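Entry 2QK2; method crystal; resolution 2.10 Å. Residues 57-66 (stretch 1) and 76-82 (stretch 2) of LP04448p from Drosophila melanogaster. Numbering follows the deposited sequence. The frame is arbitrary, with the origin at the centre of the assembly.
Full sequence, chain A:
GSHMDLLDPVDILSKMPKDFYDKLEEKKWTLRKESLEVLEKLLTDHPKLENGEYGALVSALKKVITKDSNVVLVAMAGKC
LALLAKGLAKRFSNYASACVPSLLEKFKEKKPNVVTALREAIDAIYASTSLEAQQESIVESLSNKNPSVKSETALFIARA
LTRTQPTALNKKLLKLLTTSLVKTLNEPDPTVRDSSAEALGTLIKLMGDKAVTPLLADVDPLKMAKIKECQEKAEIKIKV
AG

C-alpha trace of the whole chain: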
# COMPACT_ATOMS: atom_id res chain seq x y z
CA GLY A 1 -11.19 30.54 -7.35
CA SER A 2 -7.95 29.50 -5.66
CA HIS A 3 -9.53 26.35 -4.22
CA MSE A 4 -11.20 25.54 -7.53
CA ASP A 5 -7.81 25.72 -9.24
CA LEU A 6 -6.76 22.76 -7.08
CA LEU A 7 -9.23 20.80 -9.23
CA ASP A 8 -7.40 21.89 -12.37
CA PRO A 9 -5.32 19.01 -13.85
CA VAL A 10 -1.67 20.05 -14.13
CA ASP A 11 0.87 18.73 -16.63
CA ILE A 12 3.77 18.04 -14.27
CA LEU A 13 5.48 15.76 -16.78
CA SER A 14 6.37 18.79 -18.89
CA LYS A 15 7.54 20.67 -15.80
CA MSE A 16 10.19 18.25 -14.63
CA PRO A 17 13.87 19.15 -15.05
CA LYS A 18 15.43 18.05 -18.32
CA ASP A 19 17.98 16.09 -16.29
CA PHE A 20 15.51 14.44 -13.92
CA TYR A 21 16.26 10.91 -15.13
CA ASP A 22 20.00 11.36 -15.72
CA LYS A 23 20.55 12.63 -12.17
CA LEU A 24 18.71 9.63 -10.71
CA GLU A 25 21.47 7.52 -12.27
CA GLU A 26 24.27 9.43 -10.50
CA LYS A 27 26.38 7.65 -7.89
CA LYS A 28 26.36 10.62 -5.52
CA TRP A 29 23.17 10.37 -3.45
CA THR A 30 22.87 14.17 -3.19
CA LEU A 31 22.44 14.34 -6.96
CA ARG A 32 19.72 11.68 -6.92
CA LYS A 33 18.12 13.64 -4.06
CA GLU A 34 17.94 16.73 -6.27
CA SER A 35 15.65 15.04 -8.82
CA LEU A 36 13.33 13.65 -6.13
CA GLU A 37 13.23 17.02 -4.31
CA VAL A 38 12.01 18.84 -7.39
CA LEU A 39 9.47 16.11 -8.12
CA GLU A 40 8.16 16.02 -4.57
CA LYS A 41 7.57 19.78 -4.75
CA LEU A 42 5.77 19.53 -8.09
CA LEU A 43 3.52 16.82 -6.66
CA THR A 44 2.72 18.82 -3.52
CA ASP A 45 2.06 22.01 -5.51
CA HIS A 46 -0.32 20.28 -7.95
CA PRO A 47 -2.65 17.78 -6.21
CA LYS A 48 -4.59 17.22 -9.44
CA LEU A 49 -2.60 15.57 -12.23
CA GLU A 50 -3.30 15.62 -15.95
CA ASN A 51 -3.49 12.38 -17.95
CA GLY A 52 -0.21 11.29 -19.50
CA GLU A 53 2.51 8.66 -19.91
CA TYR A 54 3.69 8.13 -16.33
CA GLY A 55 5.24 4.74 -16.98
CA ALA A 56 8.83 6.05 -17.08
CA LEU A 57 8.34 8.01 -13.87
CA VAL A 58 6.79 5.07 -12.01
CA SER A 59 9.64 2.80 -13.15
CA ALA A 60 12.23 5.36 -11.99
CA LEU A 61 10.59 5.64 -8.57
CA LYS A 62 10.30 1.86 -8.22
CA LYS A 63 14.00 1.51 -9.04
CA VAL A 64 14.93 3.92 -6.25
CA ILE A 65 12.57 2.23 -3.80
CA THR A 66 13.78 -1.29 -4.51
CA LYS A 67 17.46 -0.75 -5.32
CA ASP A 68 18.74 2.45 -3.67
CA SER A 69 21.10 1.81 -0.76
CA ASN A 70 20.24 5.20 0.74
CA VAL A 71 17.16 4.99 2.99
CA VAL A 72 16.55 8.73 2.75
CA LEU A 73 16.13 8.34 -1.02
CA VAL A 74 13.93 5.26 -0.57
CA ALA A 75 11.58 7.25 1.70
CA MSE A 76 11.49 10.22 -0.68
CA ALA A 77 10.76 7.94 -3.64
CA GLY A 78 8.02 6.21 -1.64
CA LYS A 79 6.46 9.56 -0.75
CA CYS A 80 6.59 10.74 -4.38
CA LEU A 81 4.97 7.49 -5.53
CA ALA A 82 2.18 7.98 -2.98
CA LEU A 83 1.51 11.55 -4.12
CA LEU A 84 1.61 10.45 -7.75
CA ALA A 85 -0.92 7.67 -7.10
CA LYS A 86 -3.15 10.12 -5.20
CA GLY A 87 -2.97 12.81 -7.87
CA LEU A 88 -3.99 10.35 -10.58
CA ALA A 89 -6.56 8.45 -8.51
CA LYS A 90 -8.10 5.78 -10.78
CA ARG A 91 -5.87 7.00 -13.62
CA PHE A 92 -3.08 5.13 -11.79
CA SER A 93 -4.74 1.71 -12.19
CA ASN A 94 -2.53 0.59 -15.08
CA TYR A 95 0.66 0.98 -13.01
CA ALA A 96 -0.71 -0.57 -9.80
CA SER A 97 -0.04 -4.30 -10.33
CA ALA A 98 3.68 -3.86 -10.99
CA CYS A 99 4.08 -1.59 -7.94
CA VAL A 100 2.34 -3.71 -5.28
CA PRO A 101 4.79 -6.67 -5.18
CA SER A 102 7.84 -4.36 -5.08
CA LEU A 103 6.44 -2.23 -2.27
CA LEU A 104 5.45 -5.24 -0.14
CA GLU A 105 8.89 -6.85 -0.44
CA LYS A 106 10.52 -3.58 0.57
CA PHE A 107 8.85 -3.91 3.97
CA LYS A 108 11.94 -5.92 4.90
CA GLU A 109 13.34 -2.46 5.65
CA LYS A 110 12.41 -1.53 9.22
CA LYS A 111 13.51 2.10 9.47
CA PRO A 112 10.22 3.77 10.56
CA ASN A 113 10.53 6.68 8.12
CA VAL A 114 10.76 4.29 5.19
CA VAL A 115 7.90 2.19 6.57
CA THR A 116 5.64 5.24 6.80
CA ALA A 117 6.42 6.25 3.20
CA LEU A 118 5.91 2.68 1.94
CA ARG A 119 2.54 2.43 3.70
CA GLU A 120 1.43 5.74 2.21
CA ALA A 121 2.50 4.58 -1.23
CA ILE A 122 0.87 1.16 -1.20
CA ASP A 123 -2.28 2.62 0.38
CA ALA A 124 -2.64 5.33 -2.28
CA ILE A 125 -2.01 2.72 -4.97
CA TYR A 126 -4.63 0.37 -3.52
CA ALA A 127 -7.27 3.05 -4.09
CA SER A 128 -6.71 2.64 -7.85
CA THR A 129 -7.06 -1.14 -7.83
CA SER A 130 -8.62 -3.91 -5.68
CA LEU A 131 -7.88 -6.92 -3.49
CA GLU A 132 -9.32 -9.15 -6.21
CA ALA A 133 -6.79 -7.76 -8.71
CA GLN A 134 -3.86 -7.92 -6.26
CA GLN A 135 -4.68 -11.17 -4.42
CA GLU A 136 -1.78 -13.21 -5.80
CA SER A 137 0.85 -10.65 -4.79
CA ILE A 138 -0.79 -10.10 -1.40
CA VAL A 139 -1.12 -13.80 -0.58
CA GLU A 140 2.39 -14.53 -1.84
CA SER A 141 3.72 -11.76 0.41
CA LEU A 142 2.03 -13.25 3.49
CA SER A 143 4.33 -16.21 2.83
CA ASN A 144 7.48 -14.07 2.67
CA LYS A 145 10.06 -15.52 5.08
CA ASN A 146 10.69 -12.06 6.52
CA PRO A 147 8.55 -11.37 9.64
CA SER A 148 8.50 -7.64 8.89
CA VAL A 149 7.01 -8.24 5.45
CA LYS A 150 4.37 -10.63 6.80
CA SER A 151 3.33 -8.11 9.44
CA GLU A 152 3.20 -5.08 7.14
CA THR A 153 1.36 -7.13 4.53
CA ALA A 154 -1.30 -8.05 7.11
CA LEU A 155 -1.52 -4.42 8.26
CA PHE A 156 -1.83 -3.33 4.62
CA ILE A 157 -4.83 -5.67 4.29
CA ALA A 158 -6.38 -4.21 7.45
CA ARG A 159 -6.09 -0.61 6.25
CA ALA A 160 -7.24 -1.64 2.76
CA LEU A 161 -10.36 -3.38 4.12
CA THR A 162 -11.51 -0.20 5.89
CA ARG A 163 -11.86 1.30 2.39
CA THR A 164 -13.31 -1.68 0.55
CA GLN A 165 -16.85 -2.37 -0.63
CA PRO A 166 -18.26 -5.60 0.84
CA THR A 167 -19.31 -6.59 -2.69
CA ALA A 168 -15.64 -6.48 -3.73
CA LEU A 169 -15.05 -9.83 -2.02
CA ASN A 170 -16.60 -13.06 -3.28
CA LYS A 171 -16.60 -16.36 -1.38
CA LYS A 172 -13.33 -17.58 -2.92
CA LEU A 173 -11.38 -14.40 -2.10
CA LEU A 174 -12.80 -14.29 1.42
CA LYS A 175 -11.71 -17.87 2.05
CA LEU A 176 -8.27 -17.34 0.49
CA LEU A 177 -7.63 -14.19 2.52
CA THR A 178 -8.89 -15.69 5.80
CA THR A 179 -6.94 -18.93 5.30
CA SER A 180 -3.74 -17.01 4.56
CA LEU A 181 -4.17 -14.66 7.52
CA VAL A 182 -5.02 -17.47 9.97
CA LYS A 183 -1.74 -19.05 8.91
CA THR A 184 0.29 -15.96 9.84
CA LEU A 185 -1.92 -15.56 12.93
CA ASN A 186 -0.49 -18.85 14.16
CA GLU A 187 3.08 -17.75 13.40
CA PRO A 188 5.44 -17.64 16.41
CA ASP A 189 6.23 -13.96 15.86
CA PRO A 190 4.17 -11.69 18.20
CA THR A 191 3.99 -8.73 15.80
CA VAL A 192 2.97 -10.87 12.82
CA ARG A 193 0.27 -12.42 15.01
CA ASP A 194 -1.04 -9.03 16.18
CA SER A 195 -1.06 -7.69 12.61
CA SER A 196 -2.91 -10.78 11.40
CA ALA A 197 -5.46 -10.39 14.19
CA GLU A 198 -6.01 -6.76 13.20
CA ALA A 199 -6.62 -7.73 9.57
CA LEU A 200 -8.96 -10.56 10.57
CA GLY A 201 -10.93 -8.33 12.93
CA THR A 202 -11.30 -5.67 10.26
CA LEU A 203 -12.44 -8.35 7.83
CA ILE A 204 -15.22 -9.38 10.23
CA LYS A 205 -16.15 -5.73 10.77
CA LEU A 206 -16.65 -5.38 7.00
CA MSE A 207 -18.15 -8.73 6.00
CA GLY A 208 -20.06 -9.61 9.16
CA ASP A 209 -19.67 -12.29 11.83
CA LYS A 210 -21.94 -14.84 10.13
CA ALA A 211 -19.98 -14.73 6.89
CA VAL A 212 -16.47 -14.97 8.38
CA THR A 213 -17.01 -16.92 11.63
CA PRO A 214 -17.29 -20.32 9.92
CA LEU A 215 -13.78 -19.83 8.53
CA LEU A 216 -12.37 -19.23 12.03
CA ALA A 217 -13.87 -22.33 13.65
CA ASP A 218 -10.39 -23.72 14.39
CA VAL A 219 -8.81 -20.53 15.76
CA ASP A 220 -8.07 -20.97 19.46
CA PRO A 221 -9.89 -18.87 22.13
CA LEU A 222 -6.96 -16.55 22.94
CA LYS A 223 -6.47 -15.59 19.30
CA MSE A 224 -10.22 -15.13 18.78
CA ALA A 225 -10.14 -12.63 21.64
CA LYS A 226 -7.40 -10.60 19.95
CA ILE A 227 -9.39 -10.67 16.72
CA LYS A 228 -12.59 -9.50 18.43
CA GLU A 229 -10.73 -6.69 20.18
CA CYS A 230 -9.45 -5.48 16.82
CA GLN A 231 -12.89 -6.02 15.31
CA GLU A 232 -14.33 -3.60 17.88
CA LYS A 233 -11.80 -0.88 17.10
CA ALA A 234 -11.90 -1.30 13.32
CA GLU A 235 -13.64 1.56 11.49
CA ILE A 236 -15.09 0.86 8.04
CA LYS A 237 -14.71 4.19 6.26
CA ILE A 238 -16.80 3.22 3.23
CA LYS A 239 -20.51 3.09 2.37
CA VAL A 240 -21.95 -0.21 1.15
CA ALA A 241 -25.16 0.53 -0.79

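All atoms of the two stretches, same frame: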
# COMPACT_ATOMS: atom_id res chain seq x y z
N LEU A 57 8.20 7.46 -15.21
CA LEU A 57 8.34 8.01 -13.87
C LEU A 57 8.12 6.93 -12.81
O LEU A 57 8.89 6.83 -11.85
CB LEU A 57 7.35 9.17 -13.67
CG LEU A 57 7.37 9.82 -12.28
CD1 LEU A 57 8.79 10.25 -11.92
CD2 LEU A 57 6.42 11.01 -12.25
N VAL A 58 7.08 6.13 -12.97
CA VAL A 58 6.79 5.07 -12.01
C VAL A 58 7.96 4.07 -11.94
O VAL A 58 8.36 3.64 -10.86
CB VAL A 58 5.48 4.32 -12.37
CG1 VAL A 58 5.26 3.13 -11.41
CG2 VAL A 58 4.29 5.29 -12.26
N SER A 59 8.51 3.73 -13.10
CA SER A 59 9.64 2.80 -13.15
C SER A 59 10.85 3.40 -12.42
O SER A 59 11.54 2.71 -11.68
CB SER A 59 10.00 2.49 -14.60
OG SER A 59 11.06 1.55 -14.68
N ALA A 60 11.10 4.69 -12.64
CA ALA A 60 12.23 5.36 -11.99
C ALA A 60 12.06 5.35 -10.47
O ALA A 60 13.01 5.07 -9.74
CB ALA A 60 12.35 6.81 -12.50
N LEU A 61 10.85 5.64 -10.00
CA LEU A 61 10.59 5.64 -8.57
C LEU A 61 10.73 4.24 -7.99
O LEU A 61 11.32 4.06 -6.92
CB LEU A 61 9.20 6.20 -8.27
CG LEU A 61 9.04 7.70 -8.57
CD1 LEU A 61 7.60 8.12 -8.29
CD2 LEU A 61 10.02 8.51 -7.70
N LYS A 62 10.20 3.24 -8.69
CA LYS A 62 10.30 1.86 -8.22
C LYS A 62 11.76 1.45 -8.10
O LYS A 62 12.15 0.75 -7.16
CB LYS A 62 9.60 0.89 -9.18
CG LYS A 62 8.09 1.07 -9.25
CD LYS A 62 7.38 -0.28 -9.35
CE LYS A 62 7.88 -1.11 -10.52
NZ LYS A 62 7.43 -0.59 -11.83
N LYS A 63 12.58 1.86 -9.06
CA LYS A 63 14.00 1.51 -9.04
C LYS A 63 14.66 2.06 -7.78
O LYS A 63 15.43 1.36 -7.12
CB LYS A 63 14.69 2.05 -10.30
CG LYS A 63 16.19 1.80 -10.34
CD LYS A 63 16.76 2.09 -11.72
CE LYS A 63 18.29 2.04 -11.73
NZ LYS A 63 18.90 3.22 -11.04
N VAL A 64 14.35 3.32 -7.44
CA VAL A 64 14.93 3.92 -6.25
C VAL A 64 14.45 3.15 -5.02
O VAL A 64 15.24 2.75 -4.17
CB VAL A 64 14.51 5.40 -6.07
CG1 VAL A 64 15.04 5.95 -4.74
CG2 VAL A 64 15.04 6.25 -7.23
N ILE A 65 13.14 2.93 -4.94
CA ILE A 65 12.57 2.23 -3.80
C ILE A 65 13.16 0.84 -3.58
O ILE A 65 13.53 0.49 -2.46
CB ILE A 65 11.03 2.11 -3.94
CG1 ILE A 65 10.40 3.50 -3.79
CG2 ILE A 65 10.47 1.15 -2.89
CD1 ILE A 65 8.93 3.57 -4.14
N THR A 66 13.26 0.07 -4.64
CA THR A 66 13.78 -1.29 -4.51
C THR A 66 15.29 -1.47 -4.54
O THR A 66 15.81 -2.41 -3.93
CB THR A 66 13.17 -2.20 -5.60
OG1 THR A 66 13.57 -1.72 -6.89
CG2 THR A 66 11.65 -2.19 -5.51
N MSE A 76 11.93 9.15 0.22
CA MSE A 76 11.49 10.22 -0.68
C MSE A 76 10.79 9.65 -1.91
O MSE A 76 9.77 10.18 -2.36
CB MSE A 76 12.68 11.07 -1.15
CG MSE A 76 13.35 11.93 -0.07
SE MSE A 76 14.81 12.96 -0.89
CE MSE A 76 13.78 14.36 -1.70
N ALA A 77 11.34 8.57 -2.46
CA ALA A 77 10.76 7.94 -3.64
C ALA A 77 9.40 7.33 -3.28
O ALA A 77 8.47 7.36 -4.09
CB ALA A 77 11.71 6.86 -4.17
N GLY A 78 9.29 6.78 -2.08
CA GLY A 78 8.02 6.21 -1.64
C GLY A 78 6.98 7.31 -1.53
O GLY A 78 5.85 7.16 -1.98
N LYS A 79 7.37 8.43 -0.92
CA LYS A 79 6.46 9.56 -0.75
C LYS A 79 5.99 10.07 -2.12
O LYS A 79 4.80 10.28 -2.35
CB LYS A 79 7.17 10.69 0.01
CG LYS A 79 6.30 11.90 0.28
CD LYS A 79 5.14 11.54 1.19
CE LYS A 79 4.30 12.75 1.55
NZ LYS A 79 3.19 12.37 2.48
N CYS A 80 6.94 10.27 -3.03
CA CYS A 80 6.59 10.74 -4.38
C CYS A 80 5.62 9.79 -5.07
O CYS A 80 4.70 10.23 -5.76
CB CYS A 80 7.85 10.89 -5.23
SG CYS A 80 8.86 12.34 -4.85
N LEU A 81 5.83 8.48 -4.90
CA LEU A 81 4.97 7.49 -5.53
C LEU A 81 3.55 7.60 -4.96
O LEU A 81 2.56 7.49 -5.68
CB LEU A 81 5.52 6.08 -5.30
CG LEU A 81 4.81 4.94 -6.03
CD1 LEU A 81 4.82 5.18 -7.54
CD2 LEU A 81 5.51 3.63 -5.72
N ALA A 82 3.47 7.83 -3.65
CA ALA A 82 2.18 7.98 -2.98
C ALA A 82 1.44 9.20 -3.52
O ALA A 82 0.26 9.12 -3.84
CB ALA A 82 2.39 8.12 -1.47

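A single methyl group, the CB of Ala 77, sits at the centre of this helix pair and is met by three residues of the facing helix. Val 64 CG1 lies 3.5 Å from Ala 77 CB, Ile 65 CG1 lies 3.6 Å from the same Ala 77 CB, and Leu 61 adds its backbone, with Leu 61 O 3.9 Å from Ala 77 CB. A side chain this short lets the backbones come near: Leu 61 CA and Ala 77 CA are 5.4 Å apart, the closest CA pair between the stretches. Both stretches are helical throughout and belong to longer helices. Their axes approach to 8.7 Å and run roughly antiparallel, at 147° between N-to-C directions, so that residues early in stretch 1 meet residues late in stretch 2.

Leu 61, Val 64 and Ile 65 point toward stretch 2, and Val 58, sideways, joins them at the early end; the spacing of three and four residues places all four along one side of the helix. Both methyls of Leu 61 (chi1 m, chi2 t) pack on Cys 80, with Leu 61 CD1 and Leu 61 CD2 each 4.1 Å from Cys 80 CB; Leu 61 CD2 also lies 4.2 Å from Ala 77 CB, and Leu 61 CD1 lies 3.8 Å from the backbone N of Leu 81 and 4.1 Å from Leu 81 CD1. Ile 65 (m, t) extends its CD1 to 3.7 Å from Gly 78 CA, so that the methyl rests on the backbone there. The same Ile 65 CD1 packs 3.8 Å from Leu 81 CD2. Leu 81 (t, p) therefore lies against both Leu 61 and Ile 65, and Val 58 CG1 touches it more loosely, 4.4 Å from Leu 81 CD1.

No hydrogen bond crosses between the stretches; the contact is aliphatic, held by van der Waals packing and by the exclusion of water from buried side chains, with 351 Å² covered in total. The backbone polar groups are instead used within each helix, as in Ile 65 N to Leu 61 O (2.9 Å) and Leu 81 N to Ala 77 O (3.0 Å). Thr 66 follows the same pattern: its OG1 donates to Lys 62 O at 2.9 Å, one turn back, and its backbone N also donates to Lys 62 O, at 2.8 Å. The lysines stay out of the contact, the CA-to-CB bonds of Lys 62 and Lys 79 pointing away from the opposing stretch.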